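PDB 6LYJ: uracil-DNA glycosylase from Epstein-Barr virus, which belongs to the uracil-DNA glycosylase superfamily of alpha/beta proteins, built round a four-stranded parallel sheet. Local coordinates for residues C71-W74 and A75-C78; N99-A102 and F103-A106. One frame throughout, in Å; residues are numbered along the deposited sequence.

Contact 1. Residues C71-W74 and A75-C78; sequences CMAW and ARFC
A75 CB lies over one face of the W74 indole, 3.9 Å from the centroid of its six-membered ring, a CH-pi contact, with M72 O also above that face. It depends on W74 chi1 of 55°, which sets CG between the backbone N and the carbonyl carbon and folds the indole back against the peptide that follows. The guanidinium of R76 lies flat across the backbone one turn earlier: A73 CA stands over the centre of one face, and R76 NH2 comes within 3.6 Å of A73 CB. At the guanidinium edge, water 1 accepts a weak bond from NH1 and a stronger one from M72 N, while NH2 donates to D69 O. F77 turns its ring edge to A73 O, with CD1 3.2 Å away. Two backbone bonds tighten the turn, A75 N to M72 O (2.9 Å) and R76 N to A73 O (3.0 Å); water 2 joins W74 O to F77 N. The 3-10 turn at 73-75 and its flanks belong to the loop between strands 64-65 and 85-89. W74 packs edge-to-face with W34 and reaches L146 and L148 of strand 145-149 and F170 of helix 167-181, whereas F77 rests on helix 138-142.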
loop_
_atom_site.group_PDB
_atom_site.type_symbol
_atom_site.label_atom_id
_atom_site.label_comp_id
_atom_site.label_asym_id
_atom_site.label_seq_id
_atom_site.Cartn_x
_atom_site.Cartn_y
_atom_site.Cartn_z
ATOM N N CYS A 71 12.832 9.077 -5.228
ATOM C CA CYS A 71 12.598 7.660 -4.969
ATOM C C CYS A 71 13.321 7.165 -3.722
ATOM O O CYS A 71 12.982 6.086 -3.225
ATOM C CB CYS A 71 12.994 6.805 -6.181
ATOM S SG CYS A 71 14.768 6.600 -6.486
ATOM N N MET A 72 14.285 7.925 -3.194
ATOM C CA MET A 72 14.935 7.611 -1.926
ATOM C C MET A 72 14.542 8.572 -0.808
ATOM O O MET A 72 15.252 8.661 0.200
ATOM C CB MET A 72 16.457 7.600 -2.088
ATOM C CG MET A 72 16.980 6.608 -3.115
ATOM S SD MET A 72 16.535 4.897 -2.743
ATOM C CE MET A 72 17.278 4.046 -4.132
ATOM N N ALA A 73 13.444 9.317 -0.974
ATOM C CA ALA A 73 13.046 10.268 0.062
ATOM C C ALA A 73 12.822 9.579 1.401
ATOM O O ALA A 73 13.101 10.165 2.454
ATOM C CB ALA A 73 11.783 11.022 -0.362
ATOM N N TRP A 74 12.342 8.331 1.376
ATOM C CA TRP A 74 12.116 7.559 2.594
ATOM C C TRP A 74 13.373 7.394 3.437
ATOM O O TRP A 74 13.270 7.054 4.621
ATOM C CB TRP A 74 11.577 6.173 2.241
ATOM C CG TRP A 74 12.465 5.436 1.284
ATOM C CD1 TRP A 74 12.402 5.462 -0.081
ATOM C CD2 TRP A 74 13.572 4.592 1.619
ATOM N NE1 TRP A 74 13.389 4.671 -0.617
ATOM C CE2 TRP A 74 14.123 4.127 0.405
ATOM C CE3 TRP A 74 14.142 4.172 2.823
ATOM C CZ2 TRP A 74 15.220 3.269 0.364
ATOM C CZ3 TRP A 74 15.232 3.317 2.778
ATOM C CH2 TRP A 74 15.760 2.877 1.558
ATOM N N ALA A 75 14.551 7.611 2.862
ATOM C CA ALA A 75 15.800 7.426 3.581
ATOM C C ALA A 75 16.381 8.719 4.138
ATOM O O ALA A 75 17.419 8.672 4.801
ATOM C CB ALA A 75 16.829 6.754 2.667
ATOM N N ARG A 76 15.751 9.867 3.887
ATOM C CA ARG A 76 16.360 11.159 4.186
ATOM C C ARG A 76 15.787 11.857 5.418
ATOM O O ARG A 76 16.173 12.996 5.690
ATOM C CB ARG A 76 16.247 12.090 2.977
ATOM C CG ARG A 76 16.965 11.587 1.728
ATOM C CD ARG A 76 17.156 12.705 0.703
ATOM N NE ARG A 76 15.909 13.116 0.059
ATOM C CZ ARG A 76 15.525 12.713 -1.146
ATOM N NH1 ARG A 76 16.292 11.885 -1.844
ATOM N NH2 ARG A 76 14.378 13.142 -1.660
ATOM N N PHE A 77 14.903 11.215 6.185
ATOM C CA PHE A 77 14.246 11.927 7.278
ATOM C C PHE A 77 14.853 11.655 8.648
ATOM O O PHE A 77 14.537 12.378 9.598
ATOM C CB PHE A 77 12.751 11.573 7.338
ATOM C CG PHE A 77 11.924 12.196 6.250
ATOM C CD1 PHE A 77 11.851 11.621 4.994
ATOM C CD2 PHE A 77 11.201 13.357 6.495
ATOM C CE1 PHE A 77 11.080 12.193 3.997
ATOM C CE2 PHE A 77 10.431 13.937 5.502
ATOM C CZ PHE A 77 10.370 13.356 4.252
ATOM N N CYS A 78 15.728 10.663 8.773
ATOM C CA CYS A 78 16.377 10.401 10.049
ATOM C C CYS A 78 17.607 9.552 9.792
ATOM O O CYS A 78 17.750 8.941 8.728
ATOM C CB CYS A 78 15.438 9.700 11.040
ATOM S SG CYS A 78 15.080 7.976 10.644
HETATM O O HOH W 1 15.990 9.855 -4.504
HETATM O O HOH W 2 14.388 8.156 6.939
#

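Contact 2. Residues N99-A102 and F103-A106; sequences NGLA and FSVA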
loop_
_atom_site.group_PDB
_atom_site.type_symbol
_atom_site.label_atom_id
_atom_site.label_comp_id
_atom_site.label_asym_id
_atom_site.label_seq_id
_atom_site.Cartn_x
_atom_site.Cartn_y
_atom_site.Cartn_z
ATOM N N ASN A 99 5.206 10.372 -3.007
ATOM C CA ASN A 99 6.226 11.294 -2.523
ATOM C C ASN A 99 7.457 10.564 -1.992
ATOM O O ASN A 99 8.218 11.137 -1.205
ATOM C CB ASN A 99 5.648 12.222 -1.444
ATOM C CG ASN A 99 5.146 11.467 -0.214
ATOM O OD1 ASN A 99 5.346 10.260 -0.082
ATOM N ND2 ASN A 99 4.489 12.184 0.691
ATOM N N GLY A 100 7.670 9.312 -2.395
ATOM C CA GLY A 100 8.847 8.588 -1.966
ATOM C C GLY A 100 8.724 7.926 -0.611
ATOM O O GLY A 100 9.701 7.322 -0.147
ATOM N N LEU A 101 7.572 8.051 0.044
ATOM C CA LEU A 101 7.251 7.360 1.283
ATOM C C LEU A 101 6.119 6.372 1.029
ATOM O O LEU A 101 5.247 6.611 0.188
ATOM C CB LEU A 101 6.815 8.346 2.376
ATOM C CG LEU A 101 7.645 9.607 2.644
ATOM C CD1 LEU A 101 6.950 10.501 3.660
ATOM C CD2 LEU A 101 9.025 9.246 3.134
ATOM N N ALA A 102 6.136 5.258 1.755
ATOM C CA ALA A 102 4.997 4.350 1.720
ATOM C C ALA A 102 3.751 5.040 2.262
ATOM O O ALA A 102 3.820 5.805 3.228
ATOM C CB ALA A 102 5.294 3.089 2.535
ATOM N N PHE A 103 2.616 4.795 1.596
ATOM C CA PHE A 103 1.277 5.207 2.026
ATOM C C PHE A 103 1.037 6.714 1.995
ATOM O O PHE A 103 -0.085 7.158 1.729
ATOM C CB PHE A 103 0.975 4.660 3.427
ATOM C CG PHE A 103 0.866 3.163 3.465
ATOM C CD1 PHE A 103 -0.208 2.520 2.864
ATOM C CD2 PHE A 103 1.844 2.396 4.076
ATOM C CE1 PHE A 103 -0.308 1.136 2.881
ATOM C CE2 PHE A 103 1.751 1.012 4.101
ATOM C CZ PHE A 103 0.674 0.382 3.500
ATOM N N SER A 104 2.070 7.504 2.252
ATOM C CA SER A 104 1.917 8.949 2.321
ATOM C C SER A 104 1.674 9.549 0.938
ATOM O O SER A 104 2.093 9.006 -0.087
ATOM C CB SER A 104 3.170 9.568 2.946
ATOM O OG SER A 104 3.054 10.968 3.065
ATOM N N VAL A 105 0.989 10.695 0.918
ATOM C CA VAL A 105 0.884 11.518 -0.279
ATOM C C VAL A 105 1.276 12.943 0.089
ATOM O O VAL A 105 1.183 13.362 1.245
ATOM C CB VAL A 105 -0.531 11.489 -0.910
ATOM C CG1 VAL A 105 -0.889 10.078 -1.378
ATOM C CG2 VAL A 105 -1.572 12.009 0.072
ATOM N N ALA A 106 1.699 13.695 -0.924
ATOM C CA ALA A 106 2.136 15.068 -0.719
ATOM C C ALA A 106 0.973 15.956 -0.278
ATOM O O ALA A 106 -0.205 15.619 -0.440
ATOM C CB ALA A 106 2.773 15.621 -1.994
HETATM O O HOH W 3 3.967 8.117 -1.449
#
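N99 and S104 are joined side chain to side chain: N99 ND2 donates to S104 OG over 3.0 Å, nearly straight at 169°, with the oxygen close to the amide plane. The other end of the same amide turns back on its own arm of the loop, where N99 OD1 accepts from L101 N at 3.1 Å, the donor tilted from the carbonyl plane. Both bonds use one planar group, which fixes its rotation and links the two arms of the bend. A chi1 of 61° swings the N99 amide across toward the later arm, while S104 OG, anti to its own backbone N, reaches back to meet it. That hydroxyl also bonds to G135 O and L137 N, so three bonds hold this buried oxygen. Water 3 sits inside the bend, accepting from N99 N and lying close to the carbonyl oxygens of L101 and S104. At the tip, a weak bond from S104 N to A102 O spans F103, whose positive phi of 68° would suit a gamma-like turn.

L101 CB meets S104 CB at 3.9 Å, and its CD1 lies alongside the same serine. A102 CB touches F103 CD2 at 3.8 Å; the F103 ring goes on to meet that of W190, at the end of strand 186-190, with the planes inclined, and F103 O bonds to Y93 OH. L101 and A102 lean on L147 of strand 145-149.

The N99 OD1 to L101 N bond defines an Asx turn, with G100 at a positive phi between its ends. Here it opens a reversal whose two arms run nearly antiparallel, part of the long connection from strand 85-89 to helix 113-125 in this alpha/beta fold.

In the fold
Contact 1 comes first along the chain, in the loop leading into strand 85-89; contact 2 follows in the loop leaving that strand for helix 113-125. Although strand 85-89 separates them in sequence, their centres are only 11 Å apart and they touch directly. W74 CB packs against G100 O at 3.2 Å, and L101 CD2 touches both W74 CA and F77 CE1. Both also lean on strand 145-149, an outer strand of the four-stranded parallel sheet and the neighbour of 85-89: contact 1 through L146 and L148, contact 2 through L147 and N149. The loops before and after one strand are thus packed together beside this edge of the sheet.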